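Local atomic coordinates of ECL CdiI (Enterobacter cloacae subsp. cloacae, PDB entry 4NTQ), a protein that serves as the immunity protein of a contact-dependent growth inhibition system, binding the toxic RNase domain of CdiA, which acts on ribosomal RNA. Residues 90-95 / 114-119; 75-80 / 107-112; 82-87 / 134-139. All blocks are in the same frame, centred on the assembly; numbering follows the deposited sequence.

Interaction 1. Residues 90-95 / 114-119; sequences YVQNNV and ESRTTH
The side-chain amide of Q92 grips the backbone of T117 once directly and once through a water. Its NE2 donates to T117 O at 2.9 Å, with an N-H...O angle of 149°, the nitrogen tilted out of the carbonyl plane, and also bonds the carboxylate of E128. Q92 OE1 accepts from water 1 at 2.7 Å, and that water in turn accepts from T117 N at 2.9 Å. The extended chain beyond CG carries the amide from the strand to the loop.

Beside it, the guanidinium of R116 lies flat over one face of the Y90 ring, a cation-pi stack with centres 3.7 Å apart and planes inclined by only 8°. R116 NH2 sits 3.6 Å from Y90 CD1, and R116 CZ lies over Y90 CD2. R116 reaches there because its CG is anti to the backbone N (chi1 168°) and the chain runs straight to NE. Salt bridges from NE to E128 and from NH1 to E85 probably fix its rotation on the ring. T117 OG1 bonds K221 of the CdiA chain, and Q92 packs on the same lysine: a loop held against a strand of the antiparallel sheet here forms part of the toxin-immunity interface.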
# COMPACT_ATOMS: atom_id res chain seq x y z
N TYR B 90 -11.13 -2.39 10.91
CA TYR B 90 -9.75 -2.88 10.87
C TYR B 90 -9.12 -2.46 9.56
O TYR B 90 -9.80 -2.38 8.53
CB TYR B 90 -9.68 -4.41 11.03
CG TYR B 90 -10.30 -4.87 12.34
CD1 TYR B 90 -9.57 -4.84 13.53
CD2 TYR B 90 -11.62 -5.31 12.38
CE1 TYR B 90 -10.16 -5.23 14.73
CE2 TYR B 90 -12.21 -5.71 13.58
CZ TYR B 90 -11.48 -5.66 14.75
OH TYR B 90 -12.07 -6.05 15.92
N VAL B 91 -7.83 -2.16 9.62
CA VAL B 91 -7.11 -1.65 8.48
C VAL B 91 -5.83 -2.44 8.30
O VAL B 91 -5.05 -2.63 9.25
CB VAL B 91 -6.74 -0.15 8.64
CG1 VAL B 91 -6.19 0.40 7.33
CG2 VAL B 91 -7.93 0.67 9.11
N GLN B 92 -5.61 -2.88 7.07
CA GLN B 92 -4.44 -3.67 6.75
C GLN B 92 -3.79 -3.02 5.55
O GLN B 92 -4.41 -2.19 4.89
CB GLN B 92 -4.84 -5.12 6.44
CG GLN B 92 -5.32 -5.86 7.66
CD GLN B 92 -5.58 -7.34 7.42
OE1 GLN B 92 -5.16 -7.91 6.41
NE2 GLN B 92 -6.27 -7.96 8.36
N ASN B 93 -2.55 -3.39 5.28
CA ASN B 93 -1.78 -2.78 4.22
C ASN B 93 -1.35 -3.91 3.33
O ASN B 93 -0.51 -4.73 3.71
CB ASN B 93 -0.57 -2.04 4.83
CG ASN B 93 0.40 -1.47 3.78
OD1 ASN B 93 1.61 -1.42 4.02
ND2 ASN B 93 -0.14 -1.02 2.63
N ASN B 94 -1.98 -4.01 2.16
CA ASN B 94 -1.81 -5.19 1.31
C ASN B 94 -1.33 -4.79 -0.04
O ASN B 94 -1.77 -3.77 -0.58
CB ASN B 94 -3.12 -5.99 1.20
CG ASN B 94 -3.61 -6.50 2.55
OD1 ASN B 94 -2.83 -6.61 3.50
ND2 ASN B 94 -4.90 -6.81 2.64
N VAL B 95 -0.41 -5.57 -0.59
CA VAL B 95 0.03 -5.38 -1.96
C VAL B 95 -0.78 -6.30 -2.85
O VAL B 95 -0.83 -7.51 -2.61
CB VAL B 95 1.50 -5.76 -2.13
CG1 VAL B 95 1.88 -5.71 -3.59
CG2 VAL B 95 2.37 -4.83 -1.33
N GLU B 114 -9.98 -10.12 -0.64
CA GLU B 114 -10.82 -11.14 -0.06
C GLU B 114 -11.02 -10.89 1.42
O GLU B 114 -10.50 -9.91 1.96
CB GLU B 114 -10.27 -12.54 -0.33
CG GLU B 114 -8.99 -12.87 0.38
CD GLU B 114 -8.40 -14.15 -0.13
OE1 GLU B 114 -8.89 -14.66 -1.18
OE2 GLU B 114 -7.46 -14.66 0.51
N SER B 115 -11.78 -11.77 2.06
CA SER B 115 -12.22 -11.53 3.42
C SER B 115 -11.03 -11.46 4.35
O SER B 115 -9.92 -11.81 3.96
CB SER B 115 -13.24 -12.59 3.87
OG SER B 115 -12.62 -13.61 4.62
N ARG B 116 -11.27 -10.99 5.56
CA ARG B 116 -10.21 -10.61 6.48
C ARG B 116 -9.56 -11.80 7.16
O ARG B 116 -10.26 -12.69 7.62
CB ARG B 116 -10.77 -9.67 7.55
CG ARG B 116 -9.85 -9.42 8.74
CD ARG B 116 -10.47 -8.37 9.66
NE ARG B 116 -9.71 -8.19 10.89
CZ ARG B 116 -10.13 -8.58 12.09
NH1 ARG B 116 -11.31 -9.18 12.23
NH2 ARG B 116 -9.36 -8.37 13.15
N THR B 117 -8.23 -11.78 7.25
CA THR B 117 -7.50 -12.71 8.10
C THR B 117 -6.52 -11.98 9.03
O THR B 117 -6.05 -10.87 8.74
CB THR B 117 -6.70 -13.75 7.28
OG1 THR B 117 -5.67 -13.09 6.53
CG2 THR B 117 -7.63 -14.53 6.34
N THR B 118 -6.20 -12.63 10.14
CA THR B 118 -5.27 -12.07 11.10
C THR B 118 -3.88 -12.74 11.13
O THR B 118 -2.93 -12.15 11.65
CB THR B 118 -5.88 -12.07 12.50
OG1 THR B 118 -6.22 -13.41 12.86
CG2 THR B 118 -7.12 -11.18 12.53
N HIS B 119 -3.76 -13.95 10.60
CA HIS B 119 -2.46 -14.63 10.51
C HIS B 119 -2.43 -15.41 9.20
O HIS B 119 -3.47 -15.87 8.74
CB HIS B 119 -2.24 -15.59 11.70
CG HIS B 119 -2.54 -14.99 13.04
ND1 HIS B 119 -3.81 -14.98 13.58
CD2 HIS B 119 -1.75 -14.37 13.94
CE1 HIS B 119 -3.78 -14.39 14.76
NE2 HIS B 119 -2.54 -14.01 15.01
O HOH W 1 -6.30 -10.20 5.70

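Interaction 2. Residues 75-80 / 107-112; sequences NFIFTW and ENINKF
I77, T79 and I109 meet without any aromatic ring between them, and the rings of both segments take no part in the contact. Along the strand, F78 CE2 sits at the edge of the F76 ring and in its plane; in the loop, N108 O occupies the same kind of place at the edge of the F112 ring, which also meets F104 edge-to-face. F76, F78 and W80 belong to the sheet face opposite to that of I77 and T79, and there they pack on the CdiA chain, F76 on P179, F78 on T201 and W80 on R222; W80 also lies against strands 16-25 and 28-35.

The contact itself rests on one methyl. I109 CD1 comes tip to tip with T79 CG2 at 4.0 Å and lies 4.3 Å from I77 CD1, meeting two residues two positions apart in the strand. With CG1 anti to the backbone N (chi1 -173°) and an extended chain, I109 sends this methyl out from a 3-10 segment, whose turn is closed by K111 N bonding N108 O at 2.9 Å.

T79 OG1 bonds N94 O of the neighbouring strand, while CG2 is the branch that meets I109. With no hydrogen bond between the segments and 73 Å² buried, this small apolar contact has no directional bond to fix it, and the loop's position is probably set by the polar bonds of N110 to A63, S51 and E54.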
# COMPACT_ATOMS: atom_id res chain seq x y z
N ASN B 75 2.28 -4.18 -12.54
CA ASN B 75 2.61 -5.45 -11.90
C ASN B 75 1.98 -5.62 -10.52
O ASN B 75 1.63 -6.74 -10.13
CB ASN B 75 4.12 -5.62 -11.78
CG ASN B 75 4.73 -6.17 -13.04
OD1 ASN B 75 4.11 -6.97 -13.75
ND2 ASN B 75 5.95 -5.74 -13.34
N PHE B 76 1.85 -4.52 -9.79
CA PHE B 76 1.26 -4.54 -8.44
C PHE B 76 0.94 -3.12 -7.96
O PHE B 76 1.52 -2.16 -8.43
CB PHE B 76 2.22 -5.19 -7.45
CG PHE B 76 3.53 -4.45 -7.31
CD1 PHE B 76 3.68 -3.45 -6.36
CD2 PHE B 76 4.61 -4.78 -8.10
CE1 PHE B 76 4.88 -2.79 -6.21
CE2 PHE B 76 5.82 -4.13 -7.96
CZ PHE B 76 5.95 -3.12 -7.02
N ILE B 77 0.03 -3.01 -7.01
CA ILE B 77 -0.28 -1.73 -6.41
C ILE B 77 -0.36 -1.88 -4.90
O ILE B 77 -0.72 -2.95 -4.40
CB ILE B 77 -1.62 -1.17 -6.91
CG1 ILE B 77 -2.77 -2.09 -6.48
CG2 ILE B 77 -1.59 -0.99 -8.43
CD1 ILE B 77 -4.16 -1.60 -6.86
N PHE B 78 0.00 -0.82 -4.18
CA PHE B 78 -0.14 -0.79 -2.74
C PHE B 78 -1.53 -0.32 -2.39
O PHE B 78 -2.06 0.60 -3.03
CB PHE B 78 0.90 0.11 -2.07
CG PHE B 78 2.30 -0.41 -2.18
CD1 PHE B 78 2.81 -1.27 -1.23
CD2 PHE B 78 3.10 -0.05 -3.24
CE1 PHE B 78 4.10 -1.75 -1.33
CE2 PHE B 78 4.39 -0.53 -3.35
CZ PHE B 78 4.89 -1.38 -2.39
N THR B 79 -2.14 -0.96 -1.40
CA THR B 79 -3.45 -0.55 -0.94
C THR B 79 -3.50 -0.54 0.57
O THR B 79 -2.71 -1.22 1.23
CB THR B 79 -4.53 -1.53 -1.41
OG1 THR B 79 -4.33 -2.78 -0.74
CG2 THR B 79 -4.48 -1.73 -2.93
N TRP B 80 -4.43 0.24 1.10
CA TRP B 80 -4.81 0.12 2.50
C TRP B 80 -6.25 -0.33 2.49
O TRP B 80 -7.09 0.26 1.79
CB TRP B 80 -4.58 1.44 3.24
CG TRP B 80 -3.08 1.69 3.40
CD1 TRP B 80 -2.22 2.12 2.43
CD2 TRP B 80 -2.28 1.46 4.58
NE1 TRP B 80 -0.94 2.18 2.94
CE2 TRP B 80 -0.95 1.79 4.25
CE3 TRP B 80 -2.56 1.01 5.88
CZ2 TRP B 80 0.10 1.69 5.17
CZ3 TRP B 80 -1.53 0.91 6.79
CH2 TRP B 80 -0.21 1.24 6.42
N GLU B 107 -11.67 0.31 -10.94
CA GLU B 107 -13.03 0.46 -10.42
C GLU B 107 -13.53 -0.86 -9.83
O GLU B 107 -14.50 -0.89 -9.06
CB GLU B 107 -13.98 0.98 -11.50
CG GLU B 107 -14.26 -0.00 -12.64
CD GLU B 107 -13.08 -0.24 -13.57
OE1 GLU B 107 -11.97 0.31 -13.33
OE2 GLU B 107 -13.26 -0.98 -14.56
N ASN B 108 -12.83 -1.95 -10.16
CA ASN B 108 -13.16 -3.25 -9.61
C ASN B 108 -12.30 -3.65 -8.40
O ASN B 108 -12.34 -4.81 -7.98
CB ASN B 108 -13.04 -4.35 -10.68
CG ASN B 108 -14.06 -4.21 -11.79
OD1 ASN B 108 -15.16 -3.69 -11.58
ND2 ASN B 108 -13.70 -4.67 -12.99
N ILE B 109 -11.53 -2.70 -7.86
CA ILE B 109 -10.55 -3.00 -6.81
C ILE B 109 -11.08 -3.82 -5.62
O ILE B 109 -10.36 -4.63 -5.04
CB ILE B 109 -9.85 -1.71 -6.30
CG1 ILE B 109 -8.71 -2.04 -5.34
CG2 ILE B 109 -10.83 -0.80 -5.60
CD1 ILE B 109 -7.92 -0.81 -4.84
N ASN B 110 -12.34 -3.60 -5.25
CA ASN B 110 -12.87 -4.30 -4.09
C ASN B 110 -13.10 -5.79 -4.34
O ASN B 110 -13.15 -6.57 -3.39
CB ASN B 110 -14.11 -3.59 -3.53
CG ASN B 110 -13.76 -2.40 -2.66
OD1 ASN B 110 -12.78 -2.43 -1.93
ND2 ASN B 110 -14.54 -1.33 -2.76
N LYS B 111 -13.23 -6.17 -5.62
CA LYS B 111 -13.30 -7.58 -6.01
C LYS B 111 -11.96 -8.29 -5.84
O LYS B 111 -11.92 -9.51 -5.71
CB LYS B 111 -13.76 -7.73 -7.48
CG LYS B 111 -15.17 -7.26 -7.78
CD LYS B 111 -16.22 -8.01 -6.97
CE LYS B 111 -16.23 -9.51 -7.31
NZ LYS B 111 -17.25 -10.27 -6.50
N PHE B 112 -10.86 -7.53 -5.83
CA PHE B 112 -9.53 -8.14 -5.79
C PHE B 112 -9.06 -8.36 -4.36
O PHE B 112 -7.96 -8.81 -4.10
CB PHE B 112 -8.53 -7.30 -6.59
CG PHE B 112 -8.80 -7.32 -8.07
CD1 PHE B 112 -8.01 -8.06 -8.94
CD2 PHE B 112 -9.88 -6.61 -8.59
CE1 PHE B 112 -8.27 -8.09 -10.30
CE2 PHE B 112 -10.15 -6.63 -9.96
CZ PHE B 112 -9.34 -7.37 -10.82

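Interaction 3. Residues 82-87 / 134-139; sequences LYFEDE and NSVLDF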
# COMPACT_ATOMS: atom_id res chain seq x y z
N LEU B 82 -9.82 -1.55 4.35
CA LEU B 82 -10.66 -1.32 5.53
C LEU B 82 -11.68 -2.44 5.63
O LEU B 82 -12.38 -2.74 4.66
CB LEU B 82 -11.37 0.03 5.43
CG LEU B 82 -10.59 1.30 5.76
CD1 LEU B 82 -9.29 1.44 4.97
CD2 LEU B 82 -11.45 2.51 5.53
N TYR B 83 -11.76 -3.07 6.80
CA TYR B 83 -12.75 -4.12 6.99
C TYR B 83 -13.72 -3.63 8.05
O TYR B 83 -13.30 -3.22 9.12
CB TYR B 83 -12.08 -5.41 7.46
CG TYR B 83 -11.28 -6.16 6.42
CD1 TYR B 83 -11.91 -6.96 5.47
CD2 TYR B 83 -9.88 -6.12 6.42
CE1 TYR B 83 -11.18 -7.67 4.53
CE2 TYR B 83 -9.12 -6.84 5.47
CZ TYR B 83 -9.79 -7.61 4.53
OH TYR B 83 -9.08 -8.31 3.59
N PHE B 84 -15.00 -3.68 7.75
CA PHE B 84 -16.01 -3.16 8.68
C PHE B 84 -16.65 -4.24 9.55
O PHE B 84 -17.20 -5.21 9.04
CB PHE B 84 -17.08 -2.42 7.91
CG PHE B 84 -16.53 -1.32 7.05
CD1 PHE B 84 -16.17 -0.11 7.62
CD2 PHE B 84 -16.36 -1.51 5.69
CE1 PHE B 84 -15.66 0.92 6.85
CE2 PHE B 84 -15.83 -0.48 4.89
CZ PHE B 84 -15.48 0.74 5.48
N GLU B 85 -16.56 -4.06 10.87
CA GLU B 85 -17.27 -4.92 11.82
C GLU B 85 -17.91 -4.08 12.90
O GLU B 85 -17.22 -3.58 13.80
CB GLU B 85 -16.34 -5.94 12.45
CG GLU B 85 -15.91 -7.02 11.49
CD GLU B 85 -15.02 -8.05 12.13
OE1 GLU B 85 -15.26 -8.43 13.31
OE2 GLU B 85 -14.06 -8.47 11.45
N ASP B 86 -19.23 -3.94 12.79
CA ASP B 86 -20.00 -3.04 13.65
C ASP B 86 -19.48 -1.59 13.62
O ASP B 86 -19.49 -0.98 12.55
CB ASP B 86 -20.12 -3.63 15.05
CG ASP B 86 -20.70 -5.03 15.03
OD1 ASP B 86 -20.32 -5.86 15.89
OD2 ASP B 86 -21.53 -5.31 14.14
N GLU B 87 -19.05 -1.05 14.76
CA GLU B 87 -18.57 0.34 14.81
C GLU B 87 -17.05 0.38 14.83
O GLU B 87 -16.45 1.41 15.15
CB GLU B 87 -19.11 1.05 16.05
CG GLU B 87 -20.63 1.18 16.09
CD GLU B 87 -21.16 2.19 15.09
OE1 GLU B 87 -20.60 3.30 15.02
OE2 GLU B 87 -22.12 1.85 14.36
N ASN B 134 -17.20 5.97 12.70
CA ASN B 134 -17.45 7.40 12.52
C ASN B 134 -16.30 8.13 11.85
O ASN B 134 -16.51 9.05 11.06
CB ASN B 134 -17.77 8.08 13.85
CG ASN B 134 -19.22 7.91 14.27
OD1 ASN B 134 -20.12 7.76 13.44
ND2 ASN B 134 -19.46 7.94 15.58
N SER B 135 -15.07 7.72 12.16
CA SER B 135 -13.94 8.47 11.64
C SER B 135 -13.78 8.15 10.15
O SER B 135 -13.31 8.98 9.37
CB SER B 135 -12.66 8.18 12.43
OG SER B 135 -12.24 6.86 12.21
N VAL B 136 -14.22 6.96 9.74
CA VAL B 136 -14.19 6.59 8.33
C VAL B 136 -15.32 7.29 7.58
O VAL B 136 -15.14 7.76 6.45
CB VAL B 136 -14.29 5.07 8.13
CG1 VAL B 136 -14.41 4.74 6.65
CG2 VAL B 136 -13.08 4.38 8.75
N LEU B 137 -16.48 7.37 8.21
CA LEU B 137 -17.58 8.14 7.66
C LEU B 137 -17.15 9.58 7.39
O LEU B 137 -17.40 10.11 6.31
CB LEU B 137 -18.76 8.13 8.62
CG LEU B 137 -19.50 6.81 8.72
CD1 LEU B 137 -20.63 6.91 9.76
CD2 LEU B 137 -20.03 6.43 7.35
N ASP B 138 -16.50 10.21 8.37
CA ASP B 138 -16.10 11.61 8.21
C ASP B 138 -15.18 11.75 6.98
O ASP B 138 -15.39 12.61 6.13
CB ASP B 138 -15.40 12.14 9.47
CG ASP B 138 -16.32 12.15 10.70
OD1 ASP B 138 -17.55 12.33 10.54
OD2 ASP B 138 -15.80 11.98 11.83
N PHE B 139 -14.20 10.85 6.86
CA PHE B 139 -13.33 10.85 5.69
C PHE B 139 -14.09 10.60 4.39
O PHE B 139 -13.80 11.21 3.36
CB PHE B 139 -12.23 9.80 5.85
CG PHE B 139 -11.23 9.81 4.72
CD1 PHE B 139 -10.49 10.94 4.45
CD2 PHE B 139 -11.01 8.67 3.97
CE1 PHE B 139 -9.56 10.95 3.43
CE2 PHE B 139 -10.10 8.66 2.94
CZ PHE B 139 -9.36 9.80 2.67
O HOH W 2 -17.75 5.02 15.21
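V136 CG1 meets two residues of the strand at once, L82 CD2 at 3.9 Å and F84 CE1 at 4.0 Å. L82 and V136 come tip to tip, and L82 CD2 also lies 4.1 Å from V136 CG2, so the leucine methyl touches both branches of the valine. F84 approaches differently: the valine methyl stands at the edge of its ring, near the ring plane. V136 has CG1 anti to the backbone N (chi1 174°), which turns that branch from the helix toward the sheet.

Further out, V89 of the next strand touches L82, F84 and V136 alike and widens the apolar patch. Helix 41-58 adds L52 against L82 and L56 against F84, while F2 packs on L82. The strand bearing L82 and F84 is fixed along both edges, L82 and F84 pairing through the backbone with S62 and T60, and Y83 with Y90.

At the solvent end the link is polar and slighter. Water 2 accepts from N134 N near the start of the helix at 2.7 Å and makes a weak bond to E87 OE1; a backbone hydrogen bond between E87 and L133 lies close by. Helix 133-144, which follows strand 129-132 directly, thus joins helix 41-58 in packing on one face of an antiparallel sheet, an alpha+beta arrangement consistent with the sPC4-like clan to which the family belongs.

All three contacts spring from one hairpin, strands 76-85 and 88-97 being neighbours in the sheet. Interactions 1 and 2, with centres about 13 Å apart, are joined directly, N93 ND2 lying 2.9 Å from T79 O. Interactions 1 and 3, about 15 Å apart between centres, are joined by Y83, whose OH is 2.7 Å from E114 O. Interactions 2 and 3 share strand 76-85 with their centres about 19 Å apart. The CdiA chain touches segments of interactions 1 and 2, where N93 OD1 bonds R222 of that chain and N75 ND2 bonds its P179 O, but touches neither segment of interaction 3.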